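Local structure of histidine acid phosphatase (6RXD) at residues Ile37-Met42 and Gln447-Ala452; Leu58-Ala63 and Asn84-Thr89; Lys263-Thr268 and Ser295-Ser300; Asp376-Thr381 and Thr394-His399. The protein probably hydrolyses phosphate groups from inositol polyphosphates such as phytate, and perhaps from 2,3-bisphosphoglycerate, as a histidine acid phytase of the multiple inositol polyphosphate phosphatase group. One frame throughout, in Å; residues are numbered along the deposited sequence.

Contact 1 (Ile37-Met42 and Gln447-Ala452)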
# COMPACT_ATOMS: atom_id res chain seq x y z
N ILE A 37 14.53 19.05 14.54
CA ILE A 37 14.84 18.18 15.68
C ILE A 37 14.43 16.71 15.50
O ILE A 37 14.91 15.84 16.22
CB ILE A 37 14.24 18.68 17.00
CG1 ILE A 37 12.71 18.80 16.89
CG2 ILE A 37 14.85 20.03 17.41
CD1 ILE A 37 12.01 18.88 18.25
N TYR A 38 13.53 16.43 14.55
CA TYR A 38 13.03 15.06 14.42
C TYR A 38 12.38 14.87 13.06
O TYR A 38 11.86 15.81 12.48
CB TYR A 38 12.01 14.78 15.55
CG TYR A 38 11.48 13.36 15.58
CD1 TYR A 38 12.28 12.30 16.00
CD2 TYR A 38 10.17 13.09 15.20
CE1 TYR A 38 11.79 10.99 16.02
CE2 TYR A 38 9.67 11.79 15.22
CZ TYR A 38 10.48 10.76 15.62
OH TYR A 38 9.96 9.47 15.63
N THR A 39 12.42 13.64 12.56
CA THR A 39 11.58 13.30 11.41
C THR A 39 11.08 11.87 11.54
O THR A 39 11.67 11.08 12.26
CB THR A 39 12.33 13.49 10.08
OG1 THR A 39 11.41 13.35 8.98
CG2 THR A 39 13.47 12.47 9.93
N GLU A 40 9.97 11.54 10.88
CA GLU A 40 9.48 10.17 10.98
C GLU A 40 8.60 9.81 9.80
O GLU A 40 8.15 10.68 9.07
CB GLU A 40 8.70 9.96 12.28
CG GLU A 40 7.47 10.84 12.40
CD GLU A 40 6.68 10.53 13.63
OE1 GLU A 40 6.64 9.36 14.05
OE2 GLU A 40 6.10 11.48 14.20
N SER A 41 8.37 8.52 9.63
CA SER A 41 7.67 8.05 8.44
C SER A 41 6.93 6.76 8.70
O SER A 41 7.24 6.01 9.63
CB SER A 41 8.67 7.81 7.32
OG SER A 41 9.43 6.66 7.60
N MET A 42 5.93 6.49 7.87
CA MET A 42 5.46 5.12 7.72
C MET A 42 5.22 4.93 6.23
O MET A 42 4.56 5.76 5.59
CB MET A 42 4.18 4.85 8.52
CG MET A 42 3.71 3.39 8.47
SD MET A 42 2.74 2.96 6.99
CE MET A 42 1.23 3.90 7.28
N GLN A 447 5.18 11.20 5.88
CA GLN A 447 6.36 11.64 6.62
C GLN A 447 6.04 12.93 7.37
O GLN A 447 5.34 13.80 6.84
CB GLN A 447 7.53 11.86 5.66
CG GLN A 447 7.94 10.60 4.89
CD GLN A 447 9.20 10.79 4.08
OE1 GLN A 447 10.17 11.39 4.56
NE2 GLN A 447 9.19 10.30 2.85
N TRP A 448 6.53 13.06 8.60
CA TRP A 448 6.38 14.32 9.32
C TRP A 448 7.76 14.84 9.66
O TRP A 448 8.62 14.07 10.11
CB TRP A 448 5.65 14.12 10.65
CG TRP A 448 4.18 13.80 10.56
CD1 TRP A 448 3.43 13.62 9.43
CD2 TRP A 448 3.30 13.60 11.67
NE1 TRP A 448 2.13 13.33 9.78
CE2 TRP A 448 2.03 13.31 11.15
CE3 TRP A 448 3.47 13.65 13.06
CZ2 TRP A 448 0.92 13.05 11.97
CZ3 TRP A 448 2.38 13.40 13.88
CH2 TRP A 448 1.12 13.11 13.32
N ASP A 449 7.95 16.15 9.48
CA ASP A 449 9.17 16.82 9.93
C ASP A 449 8.85 17.69 11.13
O ASP A 449 7.82 18.36 11.15
CB ASP A 449 9.73 17.71 8.82
CG ASP A 449 10.12 16.93 7.58
OD1 ASP A 449 10.56 15.78 7.72
OD2 ASP A 449 9.97 17.47 6.47
N VAL A 450 9.74 17.70 12.13
CA VAL A 450 9.50 18.47 13.34
C VAL A 450 10.67 19.40 13.59
O VAL A 450 11.82 18.97 13.63
CB VAL A 450 9.31 17.55 14.57
CG1 VAL A 450 8.97 18.38 15.81
CG2 VAL A 450 8.23 16.53 14.30
N TYR A 451 10.36 20.68 13.76
CA TYR A 451 11.38 21.69 14.03
C TYR A 451 11.09 22.35 15.37
O TYR A 451 9.97 22.26 15.89
CB TYR A 451 11.37 22.76 12.94
CG TYR A 451 12.05 22.42 11.62
CD1 TYR A 451 12.92 23.32 11.03
CD2 TYR A 451 11.82 21.21 10.97
CE1 TYR A 451 13.53 23.05 9.82
CE2 TYR A 451 12.44 20.93 9.75
CZ TYR A 451 13.28 21.85 9.18
OH TYR A 451 13.90 21.58 7.98
N ALA A 452 12.08 23.02 15.94
CA ALA A 452 11.88 23.70 17.22
C ALA A 452 12.68 24.98 17.25
O ALA A 452 13.71 25.10 16.59
CB ALA A 452 12.29 22.79 18.38
O HOH W 1 11.65 11.42 6.97
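Tyr38 with Val450 and Glu40 with Trp448 are the hydrogen-bonded pairs that join strands 34-44 and 445-453, antiparallel neighbours in the mixed sheet of the histidine phosphatase fold. At one end the backbone register slips: Val450 O takes a nearly straight bond from Ile37 N (2.9 Å, 174°) and a second from Tyr38 N, which defines a classic beta bulge.

Polar side chains gather on the side of Thr39, Asp449 and Gln447. Thr39 OG1, anti to its backbone N (chi1 -171°), sits 2.9 Å from Asp449 OD1 and 3.1 Å from Trp448 O. A water donates to Thr39 OG1 and to Gln447 OE1, at 2.8 Å each. Beyond the pair, Arg118 and Arg469 form salt bridges with the Asp449 carboxylate, and Arg118 also bonds to Gln447 OE1.

On the other face Glu40 and Trp448 run side by side, with carboxylate and indole planes 89° apart and Glu40 OE2 3.6 Å from Trp448 CE3; the salt-bridge partner of Glu40 is Arg396.

Apolar contact lies at the bulged end, where Ile37 CG1 lies 3.9 Å from Val450 CG1 and the CG2 and CD1 methyls meet Ala452 CB. An alanine at Ile37 would probably open a gap beside Val450 CG1 and Ala452 CB. The chemistry implies a two-sided strand pair: buried acids answered by arginines, with hydrocarbon packed beside the bulge.

Contact 2 (Leu58-Ala63 and Asn84-Thr89); sequences LLMRMA and NLSGIT
Met60 and Leu85 slide past each other in opposite directions, each reaching toward the helix that carries the other. Met60 CG stands anti to its backbone N (chi1 -169°), and the chain then bends twice. The last bend, with chi3 at an intermediate 92°, sets CE 3.7 Å from Leu85 CB, at the root of the leucine side chain. Leu85 answers in the reverse sense: its CD1 passes the Met60 sulphur, 4.0 Å from SD, and ends against the opposing backbone, 3.5 Å from Met60 N and 3.6 Å from Leu59 C.

The two segments belong to helices 55-69 and 75-95, consecutive in the chain and joined by a short turn as an antiparallel helical hairpin. Their local axes run 152° apart and come within 10.2 Å, and the contact is made by side chains meeting each other and, for Leu85, the opposing backbone, with Leu85 contributing the largest single share of the buried surface.

The second methyl of Leu85, CD2, lies 3.8 Å from Leu59 CB, while CD1 also approaches Ala63 CB at 4.3 Å. Leu311 of helix 301-317 touches both Leu59 and Leu85, so a third helix covers this apolar patch. At the more open margin Ser86 OG, in one of two modelled conformers, lies near Met60 CE; the hydroxyl's hydrogen bond goes to Val82 O, one turn back in its own helix.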
# COMPACT_ATOMS: atom_id res chain seq x y z
N LEU A 58 -4.40 -19.86 -14.05
CA LEU A 58 -5.76 -20.11 -14.49
C LEU A 58 -5.99 -19.64 -15.92
O LEU A 58 -6.68 -20.30 -16.70
CB LEU A 58 -6.77 -19.46 -13.54
CG LEU A 58 -6.96 -20.16 -12.19
CD1 LEU A 58 -7.71 -19.26 -11.22
CD2 LEU A 58 -7.70 -21.46 -12.39
N LEU A 59 -5.42 -18.48 -16.26
CA LEU A 59 -5.60 -17.97 -17.61
C LEU A 59 -4.86 -18.82 -18.64
O LEU A 59 -5.32 -18.95 -19.77
CB LEU A 59 -5.23 -16.49 -17.70
CG LEU A 59 -6.24 -15.53 -17.05
CD1 LEU A 59 -5.67 -14.14 -17.07
CD2 LEU A 59 -7.58 -15.56 -17.80
N MET A 60 -3.73 -19.41 -18.26
CA MET A 60 -3.08 -20.38 -19.15
C MET A 60 -3.89 -21.66 -19.32
O MET A 60 -3.94 -22.22 -20.40
CB MET A 60 -1.65 -20.72 -18.70
CG MET A 60 -0.85 -21.51 -19.75
SD MET A 60 -0.52 -20.52 -21.23
CE MET A 60 1.07 -19.80 -20.83
N ARG A 61 -4.54 -22.14 -18.25
CA ARG A 61 -5.42 -23.30 -18.41
C ARG A 61 -6.56 -22.97 -19.37
O ARG A 61 -6.94 -23.79 -20.21
CB ARG A 61 -5.98 -23.76 -17.05
CG ARG A 61 -4.91 -24.06 -15.99
CD ARG A 61 -4.07 -25.31 -16.33
NE ARG A 61 -2.95 -25.00 -17.23
CZ ARG A 61 -1.81 -24.44 -16.85
NH1 ARG A 61 -1.61 -24.10 -15.58
NH2 ARG A 61 -0.85 -24.20 -17.74
N MET A 62 -7.09 -21.75 -19.27
CA MET A 62 -8.16 -21.31 -20.16
C MET A 62 -7.63 -21.24 -21.60
O MET A 62 -8.32 -21.66 -22.55
CB MET A 62 -8.68 -19.93 -19.71
CG MET A 62 -9.81 -19.36 -20.55
SD MET A 62 -10.36 -17.80 -19.83
CE MET A 62 -11.76 -17.44 -20.88
N ALA A 63 -6.40 -20.76 -21.75
CA ALA A 63 -5.79 -20.62 -23.06
C ALA A 63 -5.60 -21.97 -23.71
O ALA A 63 -5.79 -22.11 -24.93
CB ALA A 63 -4.44 -19.89 -22.93
N ASN A 84 2.15 -13.57 -23.54
CA ASN A 84 2.02 -12.65 -22.41
C ASN A 84 1.99 -13.42 -21.10
O ASN A 84 2.69 -13.08 -20.13
CB ASN A 84 0.76 -11.78 -22.55
CG ASN A 84 0.92 -10.68 -23.57
OD1 ASN A 84 2.02 -10.15 -23.74
ND2 ASN A 84 -0.16 -10.34 -24.26
N LEU A 85 1.20 -14.49 -21.08
CA LEU A 85 1.07 -15.31 -19.87
C LEU A 85 2.39 -15.99 -19.53
O LEU A 85 2.84 -15.93 -18.39
CB LEU A 85 -0.03 -16.36 -20.02
CG LEU A 85 -1.47 -15.86 -20.19
CD1 LEU A 85 -2.39 -17.03 -20.48
CD2 LEU A 85 -1.92 -15.17 -18.93
N SER A 86 3.03 -16.62 -20.52
CA SER A 86 4.32 -17.28 -20.30
C SER A 86 5.36 -16.31 -19.78
O SER A 86 6.17 -16.63 -18.91
CB SER A 86 4.83 -17.92 -21.59
OG SER A 86 3.98 -18.98 -21.99
N GLY A 87 5.34 -15.09 -20.33
CA GLY A 87 6.28 -14.06 -19.94
C GLY A 87 6.14 -13.61 -18.49
O GLY A 87 7.14 -13.50 -17.78
N ILE A 88 4.92 -13.33 -18.04
CA ILE A 88 4.76 -12.88 -16.66
C ILE A 88 5.02 -14.02 -15.67
O ILE A 88 5.55 -13.82 -14.57
CB ILE A 88 3.39 -12.17 -16.41
CG1 ILE A 88 3.45 -11.39 -15.08
CG2 ILE A 88 2.24 -13.17 -16.40
CD1 ILE A 88 2.44 -10.26 -14.99
N THR A 89 4.69 -15.24 -16.08
CA THR A 89 4.98 -16.39 -15.25
C THR A 89 6.49 -16.57 -15.12
O THR A 89 7.01 -16.76 -14.01
CB THR A 89 4.31 -17.64 -15.82
OG1 THR A 89 2.90 -17.48 -15.72
CG2 THR A 89 4.74 -18.91 -15.06

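Contact 3 (Lys263-Thr268 and Ser295-Ser300)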
# COMPACT_ATOMS: atom_id res chain seq x y z
N LYS A 263 -15.10 -24.42 -17.30
CA LYS A 263 -14.77 -24.17 -15.90
C LYS A 263 -13.32 -24.59 -15.73
O LYS A 263 -12.92 -25.68 -16.13
CB LYS A 263 -15.69 -25.00 -15.00
CG LYS A 263 -15.89 -24.46 -13.60
CD LYS A 263 -17.05 -25.19 -12.91
CE LYS A 263 -18.39 -24.86 -13.56
NZ LYS A 263 -19.45 -25.88 -13.31
N TRP A 264 -12.50 -23.71 -15.16
CA TRP A 264 -11.09 -24.07 -14.98
C TRP A 264 -10.67 -23.98 -13.54
O TRP A 264 -10.98 -23.01 -12.86
CB TRP A 264 -10.18 -23.19 -15.85
CG TRP A 264 -10.43 -23.40 -17.30
CD1 TRP A 264 -9.94 -24.41 -18.08
CD2 TRP A 264 -11.26 -22.60 -18.15
NE1 TRP A 264 -10.42 -24.29 -19.36
CE2 TRP A 264 -11.23 -23.18 -19.43
CE3 TRP A 264 -12.03 -21.45 -17.94
CZ2 TRP A 264 -11.94 -22.65 -20.51
CZ3 TRP A 264 -12.73 -20.92 -19.01
CH2 TRP A 264 -12.68 -21.52 -20.29
N TYR A 265 -9.96 -25.01 -13.08
CA TYR A 265 -9.40 -25.03 -11.74
C TYR A 265 -7.89 -24.94 -11.83
O TYR A 265 -7.30 -25.26 -12.86
CB TYR A 265 -9.79 -26.31 -10.99
CG TYR A 265 -11.27 -26.40 -10.73
CD1 TYR A 265 -11.81 -25.92 -9.55
CD2 TYR A 265 -12.13 -26.95 -11.68
CE1 TYR A 265 -13.18 -25.98 -9.31
CE2 TYR A 265 -13.50 -27.02 -11.43
CZ TYR A 265 -14.01 -26.53 -10.25
OH TYR A 265 -15.36 -26.60 -10.00
N ASN A 266 -7.28 -24.52 -10.73
CA ASN A 266 -5.84 -24.33 -10.69
C ASN A 266 -5.10 -25.65 -10.45
O ASN A 266 -4.47 -25.85 -9.41
CB ASN A 266 -5.50 -23.29 -9.63
CG ASN A 266 -4.06 -22.83 -9.71
OD1 ASN A 266 -3.34 -23.17 -10.65
ND2 ASN A 266 -3.63 -22.06 -8.71
N THR A 267 -5.19 -26.54 -11.44
CA THR A 267 -4.59 -27.87 -11.37
C THR A 267 -3.77 -28.12 -12.62
O THR A 267 -3.73 -27.28 -13.53
CB THR A 267 -5.67 -28.95 -11.27
OG1 THR A 267 -6.47 -28.93 -12.47
CG2 THR A 267 -6.56 -28.73 -10.05
N THR A 268 -3.14 -29.29 -12.69
CA THR A 268 -2.25 -29.62 -13.80
C THR A 268 -2.95 -29.58 -15.16
O THR A 268 -2.34 -29.18 -16.15
CB THR A 268 -1.62 -31.03 -13.63
OG1 THR A 268 -2.65 -31.98 -13.38
CG2 THR A 268 -0.65 -31.05 -12.46
N SER A 295 -8.22 -25.04 -5.47
CA SER A 295 -9.61 -24.62 -5.41
C SER A 295 -9.85 -23.32 -6.17
O SER A 295 -10.99 -22.98 -6.48
CB SER A 295 -10.07 -24.45 -3.97
OG SER A 295 -10.26 -25.70 -3.35
N LYS A 296 -8.77 -22.59 -6.45
CA LYS A 296 -8.88 -21.35 -7.22
C LYS A 296 -9.42 -21.69 -8.61
O LYS A 296 -9.02 -22.70 -9.22
CB LYS A 296 -7.52 -20.67 -7.34
CG LYS A 296 -6.92 -20.18 -6.02
CD LYS A 296 -7.80 -19.16 -5.31
CE LYS A 296 -7.18 -18.74 -3.97
NZ LYS A 296 -8.05 -17.82 -3.19
N LYS A 297 -10.32 -20.85 -9.14
CA LYS A 297 -11.05 -21.21 -10.35
C LYS A 297 -11.53 -20.04 -11.19
O LYS A 297 -11.64 -18.90 -10.72
CB LYS A 297 -12.25 -22.08 -9.97
CG LYS A 297 -13.25 -21.41 -9.04
CD LYS A 297 -14.18 -22.48 -8.46
CE LYS A 297 -14.75 -22.10 -7.11
NZ LYS A 297 -15.46 -23.28 -6.53
N ILE A 298 -11.80 -20.33 -12.47
CA ILE A 298 -12.49 -19.41 -13.37
C ILE A 298 -13.80 -20.10 -13.76
O ILE A 298 -13.77 -21.19 -14.35
CB ILE A 298 -11.65 -19.11 -14.64
CG1 ILE A 298 -10.47 -18.18 -14.31
CG2 ILE A 298 -12.51 -18.48 -15.73
CD1 ILE A 298 -9.49 -17.97 -15.51
N LYS A 299 -14.94 -19.51 -13.43
CA LYS A 299 -16.21 -20.13 -13.81
C LYS A 299 -17.15 -19.17 -14.51
O LYS A 299 -18.28 -19.52 -14.83
CB LYS A 299 -16.90 -20.79 -12.61
CG LYS A 299 -17.49 -19.83 -11.60
CD LYS A 299 -16.57 -19.66 -10.41
CE LYS A 299 -17.13 -18.67 -9.41
NZ LYS A 299 -17.62 -19.33 -8.17
N SER A 300 -16.67 -17.98 -14.80
CA SER A 300 -17.48 -17.00 -15.49
C SER A 300 -16.60 -16.02 -16.21
O SER A 300 -15.40 -15.95 -15.94
CB SER A 300 -18.31 -16.20 -14.49
OG SER A 300 -17.44 -15.46 -13.66
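Lys263 opens the contact by laying its aliphatic chain across that of Lys299, CG 3.9 Å from Lys299 CB, although both lysines were modelled in two conformers and this outer contact is probably mobile.

Trp264 comes next and carries the central pairing. Its N donates to Ile298 O at 2.9 Å (171°), and its O accepts from Ile298 N at 2.8 Å; both donors lie in the plane of the carbonyl they meet. The indole meets Ile298 with an edge, CE3 being 3.7 Å from CG2 and the methyl near the ring plane. Met62 of helix 55-69 packs on the same indole, whose NE1 bonds to Thr65 OG1.

With Tyr265 the pair to Lys297 is of the non-hydrogen-bonded kind, and the side chains lie side by side: the lysine chain, extended beyond CG, runs beside the tyrosine ring and brings CD to 3.7 Å from Tyr265 CE1. These two pairs make a small two-stranded antiparallel sheet, 264-265 with 297-298, closing a long irregular loop that contains Cys278 and Cys291, disulfide-linked in a structure of this protein; Ser300, just past the second strand, caps helix 301-317 by bonding Asp303 N.

Asn266 adds a last bond, N to Lys296 O at 2.9 Å, bent at the hydrogen (136°) yet nearly along the C=O axis. CB of Asn266 also touches Lys296 CB, at 4.0 Å. Here the first strand ends in an inverse gamma turn centred on Asn266, with a weak bond from Thr267 N to Tyr265 O, and Asn266 ND2 is held by Tyr53 O.

Contact 4 (Asp376-Thr381 and Thr394-His399)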
# COMPACT_ATOMS: atom_id res chain seq x y z
N ASP A 376 -0.99 7.37 17.62
CA ASP A 376 -0.43 7.55 18.96
C ASP A 376 1.09 7.54 18.92
O ASP A 376 1.74 8.38 19.54
CB ASP A 376 -0.90 6.45 19.93
CG ASP A 376 -2.35 6.61 20.35
OD1 ASP A 376 -2.96 7.67 20.11
OD2 ASP A 376 -2.88 5.65 20.96
N ASP A 377 1.67 6.60 18.19
CA ASP A 377 3.13 6.49 18.16
C ASP A 377 3.78 7.62 17.37
O ASP A 377 4.90 8.04 17.68
CB ASP A 377 3.59 5.14 17.59
CG ASP A 377 4.98 4.78 18.04
OD1 ASP A 377 5.19 4.70 19.27
OD2 ASP A 377 5.88 4.61 17.18
N PHE A 378 3.08 8.11 16.34
CA PHE A 378 3.57 9.25 15.57
C PHE A 378 3.77 10.44 16.51
O PHE A 378 4.74 11.19 16.39
CB PHE A 378 2.63 9.62 14.42
CG PHE A 378 3.12 9.17 13.06
CD1 PHE A 378 3.46 10.11 12.08
CD2 PHE A 378 3.25 7.82 12.76
CE1 PHE A 378 3.91 9.71 10.83
CE2 PHE A 378 3.70 7.41 11.50
CZ PHE A 378 4.03 8.36 10.54
N LEU A 379 2.86 10.60 17.46
CA LEU A 379 2.96 11.72 18.39
C LEU A 379 3.91 11.40 19.53
O LEU A 379 4.71 12.24 19.95
CB LEU A 379 1.57 12.09 18.93
CG LEU A 379 0.63 12.64 17.85
CD1 LEU A 379 -0.82 12.60 18.30
CD2 LEU A 379 1.03 14.07 17.45
N ASN A 380 3.84 10.17 20.03
CA ASN A 380 4.66 9.77 21.18
C ASN A 380 6.16 9.80 20.90
O ASN A 380 6.94 10.12 21.79
CB ASN A 380 4.26 8.38 21.68
CG ASN A 380 2.95 8.38 22.45
OD1 ASN A 380 2.51 9.42 22.93
ND2 ASN A 380 2.33 7.21 22.57
N THR A 381 6.56 9.45 19.69
CA THR A 381 7.98 9.47 19.35
C THR A 381 8.49 10.90 19.19
O THR A 381 9.68 11.16 19.41
CB THR A 381 8.33 8.62 18.10
OG1 THR A 381 7.62 9.11 16.97
CG2 THR A 381 8.00 7.14 18.31
N THR A 394 12.34 7.99 13.15
CA THR A 394 11.76 6.66 13.20
C THR A 394 11.20 6.39 11.82
O THR A 394 10.29 7.10 11.38
CB THR A 394 10.65 6.57 14.26
OG1 THR A 394 11.16 7.01 15.53
CG2 THR A 394 10.15 5.14 14.38
N PHE A 395 11.78 5.41 11.13
CA PHE A 395 11.34 5.04 9.78
C PHE A 395 10.64 3.68 9.84
O PHE A 395 11.26 2.67 10.20
CB PHE A 395 12.54 4.96 8.82
CG PHE A 395 13.27 6.27 8.63
CD1 PHE A 395 12.58 7.43 8.31
CD2 PHE A 395 14.65 6.33 8.77
CE1 PHE A 395 13.27 8.64 8.12
CE2 PHE A 395 15.34 7.53 8.59
CZ PHE A 395 14.65 8.68 8.26
N ARG A 396 9.36 3.66 9.50
CA ARG A 396 8.52 2.46 9.67
C ARG A 396 8.06 1.93 8.32
O ARG A 396 7.77 2.72 7.41
CB ARG A 396 7.26 2.80 10.48
CG ARG A 396 7.49 3.44 11.85
CD ARG A 396 6.17 3.98 12.35
NE ARG A 396 6.27 4.67 13.64
CZ ARG A 396 6.53 5.96 13.79
NH1 ARG A 396 6.76 6.72 12.73
NH2 ARG A 396 6.58 6.49 15.01
N PHE A 397 7.95 0.61 8.22
CA PHE A 397 7.61 -0.07 6.96
C PHE A 397 6.52 -1.09 7.19
O PHE A 397 6.62 -1.93 8.08
CB PHE A 397 8.86 -0.70 6.35
CG PHE A 397 9.91 0.32 6.05
CD1 PHE A 397 9.97 0.92 4.81
CD2 PHE A 397 10.78 0.76 7.06
CE1 PHE A 397 10.89 1.91 4.54
CE2 PHE A 397 11.70 1.75 6.81
CZ PHE A 397 11.77 2.33 5.55
N ALA A 398 5.45 -1.01 6.39
CA ALA A 398 4.25 -1.77 6.67
C ALA A 398 3.45 -2.05 5.40
O ALA A 398 4.02 -2.40 4.37
CB ALA A 398 3.40 -1.05 7.73
N HIS A 399 2.14 -1.87 5.47
CA HIS A 399 1.23 -2.45 4.47
C HIS A 399 0.09 -1.55 4.04
O HIS A 399 -0.19 -0.53 4.69
CB HIS A 399 0.64 -3.74 5.06
CG HIS A 399 1.68 -4.65 5.61
ND1 HIS A 399 2.27 -5.65 4.86
CD2 HIS A 399 2.29 -4.67 6.82
CE1 HIS A 399 3.19 -6.26 5.59
NE2 HIS A 399 3.23 -5.68 6.78
O HOH W 2 5.91 2.56 15.46
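Arg396 sends an extended side chain from strand 391-398 to Asp377, Phe378 and Thr381 of helix 372-386, the helix just before it in the chain, which here packs on the mixed sheet of this alpha/beta fold. The salt bridge is nearly straight: Arg396 NH2 donates to Asp377 OD2 at 3.0 Å (170°). The acceptor lies in the guanidinium plane, but the nitrogen meets the carboxylate from above its plane, the two groups being 89° apart. A water bridges the pair as well, donating to Asp377 OD2 (2.7 Å) and accepting from Arg396 NE (2.8 Å).

The guanidinium is sandwiched between Thr394 and Phe378, which restricts its rotation. Thr394 CG2 stands 3.7 Å above its centre, and on the opposite face the Phe378 ring, turned 21° to it, brings CE2 to 3.4 Å from NH1. At the edge Thr381 OG1 approaches NH2 tip to tip.

Further out, Glu40 OE1 forms a salt bridge with NH1 and Ser41 O accepts from it, tying the arginine to the adjacent strand 34-44. A leucine in place of Arg396 would probably leave the carboxylates of Asp377 and Glu40 without their cation and the Phe378 ring without the guanidinium packed against it.

Tyr38 OH bonds to both threonine hydroxyls and so helps to position Thr381 and Thr394, which themselves touch where Thr381 CB lies 4.1 Å from Thr394 OG1.

How the contacts relate
From the N terminus, strand 34-44 supplies the first half of contact 1, whose partner arrives some 400 residues later; the loop so closed encloses the other three contacts. Contacts 2, 3 and 4 each close a short loop within it, in series, none crossing another. Contacts 2 and 3 abut, centres about 13 Å apart: Met62 CG of 58-63 lies 3.6 Å from Trp264 CH2, so the helical hairpin and the small two-stranded sheet pack together. Contact 4 lies about 10 Å from contact 1, centre to centre, strands 34-44 and 391-398 being sheet neighbours. The two pairs occupy opposite sides of the chain's centre; the centres of contacts 1 and 2 are about 46 Å apart.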